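Local coordinates for protein K5 lyase (Enterobacteria phage k1-5, PDB 2X3H) that probably cleaves the K5 capsular polysaccharide of its bacterial host by an eliminative lyase reaction, working as a trimeric tail spike, at residues A[207-212]-A[287-292]; A[308-311]-A[317-320]. All coordinates share one frame; numbering follows the deposited sequence.

Contact 1. Residues A[207-212]-A[287-292]; sequences SGYATN and NPKYAA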
ATOM      1  N   SER A 207      13.378  21.519  20.634  1.00 10.79           N
ATOM      2  CA  SER A 207      12.730  22.056  21.838  1.00 11.87           C
ATOM      3  C   SER A 207      12.324  23.513  21.636  1.00 11.54           C
ATOM      4  O   SER A 207      12.879  24.210  20.779  1.00 11.64           O
ATOM      5  CB  SER A 207      13.593  21.876  23.097  1.00 13.16           C
ATOM      6  OG  SER A 207      14.717  22.738  23.082  1.00 14.32           O
ATOM      7  N   GLY A 208      11.329  23.956  22.404  1.00 10.89           N
ATOM      8  CA  GLY A 208      10.761  25.286  22.225  1.00 11.03           C
ATOM      9  C   GLY A 208       9.701  25.329  21.132  1.00 11.06           C
ATOM     10  O   GLY A 208       9.572  26.316  20.410  1.00 12.07           O
ATOM     11  N   TYR A 209       8.933  24.252  21.024  1.00 10.96           N
ATOM     12  CA  TYR A 209       7.830  24.195  20.078  1.00 10.27           C
ATOM     13  C   TYR A 209       6.902  25.401  20.235  1.00 10.53           C
ATOM     14  O   TYR A 209       6.584  25.817  21.353  1.00 11.33           O
ATOM     15  CB  TYR A 209       7.012  22.914  20.302  1.00 10.38           C
ATOM     16  CG  TYR A 209       5.803  22.816  19.406  1.00 10.17           C
ATOM     17  CD1 TYR A 209       4.606  23.450  19.737  1.00 10.72           C
ATOM     18  CD2 TYR A 209       5.855  22.090  18.225  1.00  9.95           C
ATOM     19  CE1 TYR A 209       3.494  23.376  18.898  1.00 10.19           C
ATOM     20  CE2 TYR A 209       4.756  22.001  17.381  1.00  8.99           C
ATOM     21  CZ  TYR A 209       3.584  22.639  17.721  1.00 10.83           C
ATOM     22  OH  TYR A 209       2.509  22.539  16.871  1.00 10.92           O
ATOM     23  N   ALA A 210       6.484  25.962  19.111  1.00 10.84           N
ATOM     24  CA  ALA A 210       5.395  26.932  19.088  1.00 10.44           C
ATOM     25  C   ALA A 210       4.668  26.771  17.768  1.00 10.24           C
ATOM     26  O   ALA A 210       5.305  26.520  16.734  1.00  9.79           O
ATOM     27  CB  ALA A 210       5.922  28.366  19.233  1.00 11.84           C
ATOM     28  N   THR A 211       3.344  26.882  17.812  1.00  9.79           N
ATOM     29  CA  THR A 211       2.509  26.797  16.612  1.00 10.19           C
ATOM     30  C   THR A 211       3.018  27.721  15.509  1.00 10.77           C
ATOM     31  O   THR A 211       3.256  28.913  15.751  1.00 11.68           O
ATOM     32  CB  THR A 211       1.027  27.143  16.916  1.00 11.08           C
ATOM     33  OG1 THR A 211       0.587  26.435  18.082  1.00 12.57           O
ATOM     34  CG2 THR A 211       0.138  26.775  15.728  1.00 12.70           C
ATOM     35  N   ASN A 212       3.193  27.155  14.315  1.00 10.58           N
ATOM     36  CA  ASN A 212       3.563  27.883  13.098  1.00 10.93           C
ATOM     37  C   ASN A 212       5.011  28.371  13.066  1.00  9.89           C
ATOM     38  O   ASN A 212       5.400  29.095  12.142  1.00 11.26           O
ATOM     39  CB  ASN A 212       2.606  29.058  12.812  1.00 12.04           C
ATOM     40  CG  ASN A 212       1.163  28.616  12.601  1.00 14.24           C
ATOM     41  OD1 ASN A 212       0.893  27.529  12.089  1.00 15.68           O
ATOM     42  ND2 ASN A 212       0.219  29.476  12.992  1.00 16.25           N
ATOM     43  N   ASN A 287       0.676  11.676  17.494  1.00  5.18           N
ATOM     44  CA  ASN A 287       0.112  12.859  18.141  1.00  4.69           C
ATOM     45  C   ASN A 287       0.626  14.207  17.630  1.00  5.58           C
ATOM     46  O   ASN A 287       1.168  15.028  18.381  1.00  5.82           O
ATOM     47  CB  ASN A 287       0.204  12.716  19.665  1.00  5.51           C
ATOM     48  CG  ASN A 287      -0.734  11.652  20.166  1.00  6.12           C
ATOM     49  OD1 ASN A 287      -1.908  11.932  20.395  1.00  6.88           O
ATOM     50  ND2 ASN A 287      -0.264  10.402  20.220  1.00  7.23           N
ATOM     51  N   PRO A 288       0.387  14.466  16.345  1.00  5.71           N
ATOM     52  CA  PRO A 288       0.743  15.764  15.820  1.00  6.18           C
ATOM     53  C   PRO A 288      -0.256  16.781  16.358  1.00  6.38           C
ATOM     54  O   PRO A 288      -1.277  16.408  16.970  1.00  6.49           O
ATOM     55  CB  PRO A 288       0.571  15.582  14.310  1.00  6.98           C
ATOM     56  CG  PRO A 288      -0.539  14.565  14.185  1.00  6.34           C
ATOM     57  CD  PRO A 288      -0.320  13.619  15.361  1.00  6.75           C
ATOM     58  N   LYS A 289       0.027  18.058  16.130  1.00  6.93           N
ATOM     59  CA  LYS A 289      -0.822  19.122  16.654  1.00  7.49           C
ATOM     60  C   LYS A 289      -1.771  19.702  15.612  1.00  7.36           C
ATOM     61  O   LYS A 289      -2.640  20.502  15.954  1.00  8.33           O
ATOM     62  CB  LYS A 289       0.021  20.242  17.266  1.00 10.49           C
ATOM     63  CG  LYS A 289       0.532  19.952  18.672  1.00 13.04           C
ATOM     64  CD  LYS A 289       1.822  19.171  18.663  1.00 15.47           C
ATOM     65  CE  LYS A 289       2.634  19.444  19.924  1.00 15.68           C
ATOM     66  NZ  LYS A 289       1.835  19.305  21.169  1.00 18.08           N
ATOM     67  N   TYR A 290      -1.618  19.301  14.348  1.00  6.46           N
ATOM     68  CA  TYR A 290      -2.529  19.779  13.300  1.00  6.86           C
ATOM     69  C   TYR A 290      -2.859  18.746  12.239  1.00  6.44           C
ATOM     70  O   TYR A 290      -4.030  18.505  11.960  1.00  6.15           O
ATOM     71  CB  TYR A 290      -1.994  21.055  12.639  1.00  6.99           C
ATOM     72  CG  TYR A 290      -3.010  21.701  11.718  1.00  7.22           C
ATOM     73  CD1 TYR A 290      -3.978  22.567  12.215  1.00  8.15           C
ATOM     74  CD2 TYR A 290      -3.031  21.412  10.351  1.00  7.10           C
ATOM     75  CE1 TYR A 290      -4.920  23.150  11.377  1.00  8.91           C
ATOM     76  CE2 TYR A 290      -3.958  21.995   9.506  1.00  7.08           C
ATOM     77  CZ  TYR A 290      -4.905  22.865  10.025  1.00  8.27           C
ATOM     78  OH  TYR A 290      -5.839  23.461   9.198  1.00  8.91           O
ATOM     79  N   ALA A 291      -1.835  18.136  11.639  1.00  5.99           N
ATOM     80  CA  ALA A 291      -2.081  17.133  10.594  1.00  5.85           C
ATOM     81  C   ALA A 291      -0.939  16.140  10.494  1.00  5.75           C
ATOM     82  O   ALA A 291       0.212  16.473  10.797  1.00  5.96           O
ATOM     83  CB  ALA A 291      -2.290  17.807   9.266  1.00  6.15           C
ATOM     84  N   ALA A 292      -1.244  14.915  10.072  1.00  5.09           N
ATOM     85  CA  ALA A 292      -0.173  13.965   9.767  1.00  4.96           C
ATOM     86  C   ALA A 292       0.564  14.393   8.501  1.00  5.55           C
ATOM     87  O   ALA A 292       1.795  14.499   8.491  1.00  5.34           O
ATOM     88  CB  ALA A 292      -0.715  12.539   9.617  1.00  5.37           C
TER
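Tyr209 and Lys289 meet between two loops on the flank of a parallel beta-helix, one loop following strand 198-206 and the other following strand 279-286, three rungs further along the ladder. The compact part is confined to this pair. The tyrosine extends from its loop with CG anti to the backbone N; this chi1 of 177° aims the long, flat side chain across the gap and brings Tyr209 OH 3.4 Å from Lys289 CB. From there, bends at chi2 and chi4 carry the lysine over the ring toward the tyrosine's own loop, and Lys289 CE lies over one face, 4.1 Å from the centroid of the Tyr209 ring, as a CH-pi contact. Lysine suits the place because its methylenes cover the aromatic face while the amine continues outward. Tyr209 also touches Gln262 of an intervening loop. The other side is loose: both residues are partly exposed, only 99 Å² is buried in all, and the ammonium adds little to the ring contact; it faces Asp314, in a long, weak ion pair. Any cation-pi attraction is likewise weak, with Lys289 NZ 5.2 Å from the centroid of the Tyr209 ring.

Contact 2. Residues A[308-311]-A[317-320]; sequences VDYS and QAHG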
ATOM      1  N   VAL A 308      -2.168   7.732  12.057  1.00  5.23           N
ATOM      2  CA  VAL A 308      -2.162   8.923  12.910  1.00  6.47           C
ATOM      3  C   VAL A 308      -3.005   8.710  14.162  1.00  6.49           C
ATOM      4  O   VAL A 308      -4.121   8.204  14.090  1.00  6.80           O
ATOM      5  CB  VAL A 308      -2.539  10.212  12.119  1.00  8.63           C
ATOM      6  CG1 VAL A 308      -3.858  10.065  11.429  1.00 10.31           C
ATOM      7  CG2 VAL A 308      -2.514  11.464  13.017  1.00  8.76           C
ATOM      8  N   ASP A 309      -2.427   9.041  15.319  1.00  5.16           N
ATOM      9  CA  ASP A 309      -3.135   8.978  16.600  1.00  5.56           C
ATOM     10  C   ASP A 309      -3.164  10.360  17.228  1.00  5.61           C
ATOM     11  O   ASP A 309      -2.158  11.063  17.194  1.00  5.69           O
ATOM     12  CB  ASP A 309      -2.430   8.024  17.554  1.00  6.49           C
ATOM     13  CG  ASP A 309      -3.059   8.016  18.946  1.00  8.01           C
ATOM     14  OD1 ASP A 309      -4.302   8.021  19.029  1.00  9.69           O
ATOM     15  OD2 ASP A 309      -2.308   7.994  19.951  1.00  9.48           O
ATOM     16  N   TYR A 310      -4.311  10.736  17.786  1.00  5.39           N
ATOM     17  CA  TYR A 310      -4.459  12.017  18.494  1.00  5.37           C
ATOM     18  C   TYR A 310      -4.780  11.849  19.996  1.00  6.05           C
ATOM     19  O   TYR A 310      -5.071  12.838  20.674  1.00  7.53           O
ATOM     20  CB  TYR A 310      -5.565  12.858  17.835  1.00  6.21           C
ATOM     21  CG  TYR A 310      -5.094  13.598  16.597  1.00  5.63           C
ATOM     22  CD1 TYR A 310      -4.417  14.802  16.705  1.00  6.17           C
ATOM     23  CD2 TYR A 310      -5.297  13.076  15.321  1.00  6.01           C
ATOM     24  CE1 TYR A 310      -3.965  15.480  15.582  1.00  6.30           C
ATOM     25  CE2 TYR A 310      -4.861  13.749  14.197  1.00  5.80           C
ATOM     26  CZ  TYR A 310      -4.182  14.952  14.331  1.00  6.56           C
ATOM     27  OH  TYR A 310      -3.723  15.656  13.225  1.00  6.70           O
ATOM     28  N   SER A 311      -4.734  10.616  20.495  1.00  6.36           N
ATOM     29  CA  SER A 311      -5.204  10.312  21.866  1.00  7.77           C
ATOM     30  C   SER A 311      -4.531  11.121  22.972  1.00  8.40           C
ATOM     31  O   SER A 311      -5.123  11.311  24.037  1.00  9.41           O
ATOM     32  CB  SER A 311      -5.068   8.822  22.175  1.00  8.27           C
ATOM     33  OG  SER A 311      -3.710   8.449  22.256  1.00 10.29           O
ATOM     34  N   GLN A 317      -7.791  21.242  16.307  1.00  8.62           N
ATOM     35  CA  GLN A 317      -8.327  20.815  15.018  1.00  9.43           C
ATOM     36  C   GLN A 317      -7.453  19.693  14.479  1.00  9.05           C
ATOM     37  O   GLN A 317      -6.387  19.934  13.912  1.00  9.23           O
ATOM     38  CB  GLN A 317      -8.336  21.981  14.033  1.00 11.74           C
ATOM     39  CG  GLN A 317      -9.241  23.138  14.431  1.00 14.52           C
ATOM     40  CD  GLN A 317      -9.001  24.375  13.575  1.00 17.11           C
ATOM     41  OE1 GLN A 317      -7.867  24.660  13.177  1.00 19.29           O
ATOM     42  NE2 GLN A 317     -10.062  25.133  13.313  1.00 19.05           N
ATOM     43  N   ALA A 318      -7.912  18.459  14.668  1.00  7.32           N
ATOM     44  CA  ALA A 318      -7.137  17.281  14.303  1.00  6.79           C
ATOM     45  C   ALA A 318      -7.416  16.891  12.858  1.00  7.02           C
ATOM     46  O   ALA A 318      -8.575  16.751  12.469  1.00  7.24           O
ATOM     47  CB  ALA A 318      -7.467  16.119  15.243  1.00  6.46           C
ATOM     48  N   HIS A 319      -6.351  16.731  12.074  1.00  5.58           N
ATOM     49  CA  HIS A 319      -6.467  16.323  10.659  1.00  5.78           C
ATOM     50  C   HIS A 319      -5.636  15.080  10.343  1.00  5.58           C
ATOM     51  O   HIS A 319      -4.561  14.879  10.910  1.00  5.48           O
ATOM     52  CB  HIS A 319      -5.976  17.428   9.713  1.00  5.60           C
ATOM     53  CG  HIS A 319      -6.746  18.707   9.797  1.00  5.86           C
ATOM     54  ND1 HIS A 319      -6.548  19.639  10.796  1.00  6.63           N
ATOM     55  CD2 HIS A 319      -7.687  19.228   8.975  1.00  6.14           C
ATOM     56  CE1 HIS A 319      -7.329  20.686  10.578  1.00  6.50           C
ATOM     57  NE2 HIS A 319      -8.043  20.453   9.488  1.00  6.42           N
ATOM     58  N   GLY A 320      -6.121  14.276   9.390  1.00  5.33           N
ATOM     59  CA  GLY A 320      -5.353  13.150   8.871  1.00  4.76           C
ATOM     60  C   GLY A 320      -4.447  13.686   7.771  1.00  4.99           C
ATOM     61  O   GLY A 320      -3.261  13.967   8.015  1.00  4.66           O
TER
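Segments 308-311 and 317-320 run roughly opposite but obliquely on two different faces of one beta-helix coil, with Val308 CA 6.7 Å from Gly320 CA and Tyr310 CA 7.2 Å from Ala318 CA. Between them the chain turns, and side chains of the coil interior fill the gap. Tyr310 does most of this: the single methyl of Ala318 fits flat over the centre of its ring, with CB 3.4 Å from the centroid and 4° off the normal, a close CH-pi contact. Beside it, Val308 CG1 packs 4.3 Å from Gly320 CA, at the residue where the chain turns its corner. Tyr310 has CG beside the backbone N (chi1 -81°), which points the ring across the gap and carries its polar end to the far strand. At the strand end Asp309 forms an Asx turn, its OD1 accepting from Ser311 N; Asp309 OD2 takes Ser311 OG at 2.7 Å on its syn lone pair and also Tyr250 OH of the second subunit. Tyr310 OH donates to His319 O at 2.6 Å, the oxygen lying at the edge of the ring, in its plane, and the hydroxyl standing 20° out of the carbonyl plane.

In the fold
The two contacts follow one another along the chain. Segment 287-292 lies on the coil next to that of contact 2, and the centres of the two contacts are 11 Å apart. This loop joins them: Lys289 serves the surface contact, and the carbonyl of the next residue reaches the buried one. Tyr290 O lies 3.0 Å from His319 ND1, a probable hydrogen bond, and the Tyr290 and His319 rings also meet. Tyr290 O is also 3.1 Å from Tyr310 OH, which could at most share its proton. His319 is held from its far side by Arg354. Nearer the trimer interface, Asn287 ND2 bonds to Asp309 OD2, and Tyr250 of the second subunit packs against Asn287 and Ser311.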